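PDB 4GS5: acyl-CoA synthetase (AMP-forming)/AMP-acid ligase II-like protein from Dyadobacter fermentans, which probably acts as an AMP-forming acyl-CoA synthetase, perhaps activating medium-chain fatty acids with ATP for transfer to coenzyme A. Local coordinates for residues Q267-V272 and A314-R319; Q294-V299 and E324-I329. All coordinates share one frame; numbering follows the deposited sequence.

Interaction 1: residues Q267-V272 and A314-R319; sequences QRIAAV and AEIRSR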
loop_
_atom_site.group_PDB
_atom_site.type_symbol
_atom_site.label_atom_id
_atom_site.label_comp_id
_atom_site.label_asym_id
_atom_site.label_seq_id
_atom_site.Cartn_x
_atom_site.Cartn_y
_atom_site.Cartn_z
ATOM N N GLN A 267 -4.089 16.239 -17.075
ATOM C CA GLN A 267 -2.829 16.980 -16.948
ATOM C C GLN A 267 -2.246 17.271 -18.322
ATOM O O GLN A 267 -1.722 18.351 -18.563
ATOM C CB GLN A 267 -1.790 16.223 -16.098
ATOM C CG GLN A 267 -2.233 15.907 -14.664
ATOM C CD GLN A 267 -1.166 15.160 -13.861
ATOM O OE1 GLN A 267 -0.110 14.798 -14.388
ATOM N NE2 GLN A 267 -1.442 14.931 -12.576
ATOM N N ARG A 268 -2.334 16.296 -19.218
ATOM C CA ARG A 268 -1.877 16.470 -20.600
ATOM C C ARG A 268 -2.659 17.531 -21.376
ATOM O O ARG A 268 -2.081 18.328 -22.116
ATOM C CB ARG A 268 -1.903 15.133 -21.345
ATOM C CG ARG A 268 -0.746 14.241 -20.958
ATOM C CD ARG A 268 -0.880 12.818 -21.478
ATOM N NE ARG A 268 0.098 11.943 -20.834
ATOM C CZ ARG A 268 1.377 11.868 -21.185
ATOM N NH1 ARG A 268 1.836 12.613 -22.184
ATOM N NH2 ARG A 268 2.200 11.050 -20.536
ATOM N N ILE A 269 -3.977 17.540 -21.210
ATOM C CA ILE A 269 -4.798 18.578 -21.819
ATOM C C ILE A 269 -4.572 19.954 -21.173
ATOM O O ILE A 269 -4.627 20.982 -21.849
ATOM C CB ILE A 269 -6.277 18.199 -21.750
ATOM C CG1 ILE A 269 -6.555 17.113 -22.788
ATOM C CG2 ILE A 269 -7.153 19.414 -21.989
ATOM C CD1 ILE A 269 -7.835 16.372 -22.563
ATOM N N ALA A 270 -4.308 19.965 -19.869
ATOM C CA ALA A 270 -4.039 21.216 -19.165
ATOM C C ALA A 270 -2.862 21.962 -19.783
ATOM O O ALA A 270 -2.912 23.180 -19.941
ATOM C CB ALA A 270 -3.787 20.960 -17.682
ATOM N N ALA A 271 -1.796 21.239 -20.121
ATOM C CA ALA A 271 -0.639 21.864 -20.765
ATOM C C ALA A 271 -1.040 22.513 -22.094
ATOM O O ALA A 271 -0.480 23.535 -22.489
ATOM C CB ALA A 271 0.488 20.857 -20.972
ATOM N N VAL A 272 -2.018 21.921 -22.776
ATOM C CA VAL A 272 -2.525 22.499 -24.013
ATOM C C VAL A 272 -3.297 23.791 -23.739
ATOM O O VAL A 272 -3.047 24.807 -24.379
ATOM C CB VAL A 272 -3.415 21.515 -24.782
ATOM C CG1 VAL A 272 -4.169 22.235 -25.901
ATOM C CG2 VAL A 272 -2.575 20.366 -25.327
ATOM N N ALA A 314 -7.040 20.665 -32.502
ATOM C CA ALA A 314 -5.848 20.273 -33.252
ATOM C C ALA A 314 -4.621 20.085 -32.359
ATOM O O ALA A 314 -3.879 19.109 -32.506
ATOM C CB ALA A 314 -5.555 21.283 -34.374
ATOM N N GLU A 315 -4.401 21.018 -31.439
ATOM C CA GLU A 315 -3.256 20.933 -30.533
ATOM C C GLU A 315 -3.322 19.678 -29.661
ATOM O O GLU A 315 -2.302 19.024 -29.425
ATOM C CB GLU A 315 -3.147 22.195 -29.666
ATOM C CG GLU A 315 -2.241 22.058 -28.444
ATOM C CD GLU A 315 -0.759 22.158 -28.767
ATOM O OE1 GLU A 315 -0.400 22.110 -29.966
ATOM O OE2 GLU A 315 0.046 22.291 -27.812
ATOM N N ILE A 316 -4.525 19.339 -29.197
ATOM C CA ILE A 316 -4.723 18.147 -28.376
ATOM C C ILE A 316 -4.377 16.900 -29.180
ATOM O O ILE A 316 -3.631 16.033 -28.717
ATOM C CB ILE A 316 -6.176 18.045 -27.851
ATOM C CG1 ILE A 316 -6.408 19.080 -26.747
ATOM C CG2 ILE A 316 -6.442 16.662 -27.280
ATOM C CD1 ILE A 316 -7.778 18.996 -26.092
ATOM N N ARG A 317 -4.901 16.839 -30.400
ATOM C CA ARG A 317 -4.695 15.694 -31.269
ATOM C C ARG A 317 -3.216 15.476 -31.624
ATOM O O ARG A 317 -2.816 14.365 -31.970
ATOM C CB ARG A 317 -5.550 15.847 -32.530
ATOM C CG ARG A 317 -5.570 14.632 -33.441
ATOM C CD ARG A 317 -6.762 14.700 -34.388
ATOM N NE ARG A 317 -6.588 13.841 -35.555
ATOM C CZ ARG A 317 -7.486 13.712 -36.526
ATOM N NH1 ARG A 317 -8.630 14.385 -36.465
ATOM N NH2 ARG A 317 -7.242 12.911 -37.560
ATOM N N SER A 318 -2.409 16.533 -31.528
ATOM C CA SER A 318 -0.984 16.446 -31.849
ATOM C C SER A 318 -0.137 15.991 -30.665
ATOM O O SER A 318 1.042 15.651 -30.822
ATOM C CB SER A 318 -0.465 17.801 -32.340
ATOM O OG SER A 318 -1.029 18.141 -33.595
ATOM N N ARG A 319 -0.740 16.004 -29.481
ATOM C CA ARG A 319 -0.027 15.713 -28.241
ATOM C C ARG A 319 -0.307 14.305 -27.699
ATOM O O ARG A 319 0.424 13.806 -26.833
ATOM C CB ARG A 319 -0.384 16.763 -27.185
ATOM C CG ARG A 319 0.482 16.709 -25.937
ATOM C CD ARG A 319 -0.075 17.589 -24.822
ATOM N NE ARG A 319 0.554 17.298 -23.536
ATOM C CZ ARG A 319 1.611 17.948 -23.057
ATOM N NH1 ARG A 319 2.159 18.938 -23.759
ATOM N NH2 ARG A 319 2.115 17.611 -21.874
#

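Interaction 2: residues Q294-V299 and E324-I329; sequences QKLVLV and ENPKHI. With EDO (1,2-ethanediol), chain Y.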
loop_
_atom_site.group_PDB
_atom_site.type_symbol
_atom_site.label_atom_id
_atom_site.label_comp_id
_atom_site.label_asym_id
_atom_site.label_seq_id
_atom_site.Cartn_x
_atom_site.Cartn_y
_atom_site.Cartn_z
ATOM N N GLN A 294 -16.235 2.457 -22.990
ATOM C CA GLN A 294 -16.263 3.803 -22.438
ATOM C C GLN A 294 -15.528 4.747 -23.397
ATOM O O GLN A 294 -14.424 4.453 -23.844
ATOM C CB GLN A 294 -15.632 3.803 -21.050
ATOM C CG GLN A 294 -16.342 2.858 -20.085
ATOM C CD GLN A 294 -15.672 2.818 -18.721
ATOM O OE1 GLN A 294 -14.608 2.227 -18.565
ATOM N NE2 GLN A 294 -16.298 3.453 -17.727
ATOM N N LYS A 295 -16.169 5.861 -23.729
ATOM C CA LYS A 295 -15.627 6.819 -24.679
ATOM C C LYS A 295 -15.180 8.068 -23.925
ATOM O O LYS A 295 -15.988 8.731 -23.261
ATOM C CB LYS A 295 -16.695 7.211 -25.702
ATOM C CG LYS A 295 -16.186 8.133 -26.810
ATOM C CD LYS A 295 -17.300 8.984 -27.454
ATOM C CE LYS A 295 -18.472 8.153 -27.926
ATOM N NZ LYS A 295 -19.498 8.992 -28.627
ATOM N N LEU A 296 -13.902 8.396 -24.050
ATOM C CA LEU A 296 -13.338 9.561 -23.384
ATOM C C LEU A 296 -13.944 10.797 -24.035
ATOM O O LEU A 296 -14.029 10.873 -25.265
ATOM C CB LEU A 296 -11.813 9.581 -23.566
ATOM C CG LEU A 296 -11.073 10.756 -22.912
ATOM C CD1 LEU A 296 -11.056 10.611 -21.405
ATOM C CD2 LEU A 296 -9.644 10.820 -23.442
ATOM N N VAL A 297 -14.366 11.758 -23.211
ATOM C CA VAL A 297 -14.858 13.030 -23.723
ATOM C C VAL A 297 -14.253 14.195 -22.959
ATOM O O VAL A 297 -13.620 13.995 -21.926
ATOM C CB VAL A 297 -16.378 13.102 -23.644
ATOM C CG1 VAL A 297 -16.985 11.981 -24.490
ATOM C CG2 VAL A 297 -16.846 13.010 -22.172
ATOM N N LEU A 298 -14.440 15.401 -23.473
ATOM C CA LEU A 298 -13.944 16.596 -22.808
ATOM C C LEU A 298 -15.093 17.564 -22.516
ATOM O O LEU A 298 -15.928 17.847 -23.383
ATOM C CB LEU A 298 -12.873 17.268 -23.676
ATOM C CG LEU A 298 -12.268 18.579 -23.189
ATOM C CD1 LEU A 298 -11.567 18.391 -21.844
ATOM C CD2 LEU A 298 -11.306 19.107 -24.240
ATOM N N VAL A 299 -15.139 18.066 -21.287
ATOM C CA VAL A 299 -16.178 19.012 -20.873
ATOM C C VAL A 299 -15.534 20.351 -20.501
ATOM O O VAL A 299 -14.601 20.402 -19.688
ATOM C CB VAL A 299 -16.950 18.503 -19.652
ATOM C CG1 VAL A 299 -18.117 19.420 -19.365
ATOM C CG2 VAL A 299 -17.409 17.067 -19.857
ATOM N N GLU A 324 -6.243 8.002 -27.197
ATOM C CA GLU A 324 -6.378 8.727 -25.918
ATOM C C GLU A 324 -6.861 10.177 -26.071
ATOM O O GLU A 324 -6.803 10.977 -25.130
ATOM C CB GLU A 324 -5.063 8.650 -25.122
ATOM C CG GLU A 324 -4.689 7.200 -24.843
ATOM C CD GLU A 324 -3.418 7.031 -24.055
ATOM O OE1 GLU A 324 -2.974 7.992 -23.383
ATOM O OE2 GLU A 324 -2.875 5.911 -24.109
ATOM N N ASN A 325 -7.346 10.486 -27.268
ATOM C CA ASN A 325 -7.881 11.788 -27.637
ATOM C C ASN A 325 -9.386 11.825 -27.311
ATOM O O ASN A 325 -10.124 10.924 -27.712
ATOM C CB ASN A 325 -7.657 11.954 -29.150
ATOM C CG ASN A 325 -7.955 13.344 -29.645
ATOM O OD1 ASN A 325 -8.082 14.281 -28.862
ATOM N ND2 ASN A 325 -8.074 13.490 -30.964
ATOM N N PRO A 326 -9.850 12.854 -26.575
ATOM C CA PRO A 326 -11.295 12.986 -26.315
ATOM C C PRO A 326 -12.087 12.936 -27.625
ATOM O O PRO A 326 -11.713 13.625 -28.572
ATOM C CB PRO A 326 -11.412 14.383 -25.699
ATOM C CG PRO A 326 -10.053 14.619 -25.046
ATOM C CD PRO A 326 -9.054 13.907 -25.911
ATOM N N LYS A 327 -13.161 12.150 -27.672
ATOM C CA LYS A 327 -13.887 11.912 -28.930
ATOM C C LYS A 327 -15.004 12.918 -29.152
ATOM O O LYS A 327 -15.680 12.909 -30.184
ATOM C CB LYS A 327 -14.465 10.499 -28.961
ATOM C CG LYS A 327 -13.442 9.407 -28.734
ATOM C CD LYS A 327 -12.508 9.263 -29.916
ATOM C CE LYS A 327 -11.414 8.252 -29.626
ATOM N NZ LYS A 327 -10.521 8.105 -30.802
ATOM N N HIS A 328 -15.219 13.771 -28.163
ATOM C CA HIS A 328 -16.224 14.807 -28.266
ATOM C C HIS A 328 -15.905 15.881 -27.242
ATOM O O HIS A 328 -15.351 15.593 -26.179
ATOM C CB HIS A 328 -17.610 14.232 -28.000
ATOM C CG HIS A 328 -18.723 15.158 -28.377
ATOM N ND1 HIS A 328 -19.387 15.938 -27.454
ATOM C CD2 HIS A 328 -19.274 15.443 -29.581
ATOM C CE1 HIS A 328 -20.310 16.656 -28.072
ATOM N NE2 HIS A 328 -20.259 16.377 -29.364
ATOM N N ILE A 329 -16.228 17.120 -27.571
ATOM C CA ILE A 329 -16.066 18.209 -26.626
ATOM C C ILE A 329 -17.440 18.777 -26.317
ATOM O O ILE A 329 -18.149 19.232 -27.215
ATOM C CB ILE A 329 -15.135 19.307 -27.173
ATOM C CG1 ILE A 329 -13.739 18.728 -27.429
ATOM C CG2 ILE A 329 -15.073 20.495 -26.207
ATOM C CD1 ILE A 329 -12.739 19.730 -27.955
HETATM C C1 EDO Y . -0.916 3.441 -23.126
HETATM O O1 EDO Y . -1.352 2.124 -22.780
HETATM C C2 EDO Y . -1.449 4.454 -22.131
HETATM O O2 EDO Y . -0.743 5.684 -22.309
#

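Interaction 1: residues Q267-V272 and A314-R319
An arginine reaches across from one helix and brings its NE close to one carbonyl of the other without forming a hydrogen bond to it. R319, with CG anti to the backbone N (chi1 -170°) and the chain extended as far as NE, passes beside V272, running the opposite way, and brings CD to 3.8 Å from V272 CG2. Its NE then stands 3.2 Å from R268 O, but the angle is poor for a hydrogen bond and the carbonyl lies oblique to the guanidinium. The methyl of A271 sits over one guanidinium face, displaced toward its rim, with A271 CB 3.7 Å from R319 NH2.

Deeper in the interface the contact is apolar. V272 has CG1 anti to its backbone N (chi1 168°), which leaves CG1 4.0 Å from I316 CG1, while the bent chain of E315 passes alongside the valine in the opposite direction. I269 and I316 cross obliquely, and I269 CG1 lies 4.0 Å from I316 CD1. An alanine in place of V272 would probably loosen the helix pair, because both branches, the one against I316 and the one against the R319 shaft, would be lost.

The short helical segments approach to 9.8 Å between axes, with 132° between their N-to-C directions, so they are oblique and closer to antiparallel than to parallel. I269 also touches F282 and C284 of strand 282-289, which places helix 262-276 against the sheet of what is probably the small C-terminal domain of these adenylating enzymes; I316 of the second helix touches P326 in the loop after it. R268 NH1 and R319 NH2 are like charges 5.0 Å apart, which would probably disfavour closer approach. No hydrogen bond joins the two segments, so the contact appears to rest on aliphatic packing, including the arginine's own methylenes.

Interaction 2: residues Q294-V299 and E324-I329
L298 and I329 lie side by side and point the same way from a parallel bridge, L298 CD2 meeting I329 CG1 at 4.0 Å. Their pairing is fixed by the backbone: L298 N donates to H328 O, nearly along the C=O axis and with an N-H...O angle of 163°, and I329 CA adds a CA-H...O contact to L298 O at 3.3 Å. Two residues back along the strand, L296 O accepts a 2.9 Å bond from K327 N that is almost straight at 178°, although the donor stands above the carbonyl plane.

Beside these two bonds, on the side of helix 262-276, the ring of P326 packs against the strand, its CB 3.8 Å from L298 CB. L296, with CG anti to its backbone N, sends CD2 toward the other end of the ring, 4.0 Å from P326 CD. The lysines K295 and K327 cross obliquely through their methylenes, K295 CD 3.6 Å from K327 CB; the ammonium of K327 is bonded to T322 O.

The segment 324-329 leads from loop into strand 329-332, which runs parallel to strand 295-301 at one side of a three-stranded sheet, with strand 282-289 antiparallel on the other side. Helix 262-276 packs on L296 and P326 through I265 and I269, and helix 306-319 meets L298 through I316 and I329 through T313.

How the interactions relate
From the N terminus, the chain enters helix 262-276, passes through strand 282-289 to strand 295-301, and returns along helix 306-319, where interaction 1 closes its loop. It then continues through 324-329 into strand 329-332, and interaction 2 closes a second loop from strand 295-301. Their segments alternate, so the loops cross: 294-299 falls between the two helical segments, and 324-329 follows both. Strand 295-301, helix 306-319 and the parallel strand 329-332 make a beta-alpha-beta connection. The contacts share a junction, to which I316 and R317 add their packing on N325, and which joins the helix pair to the three-stranded sheet.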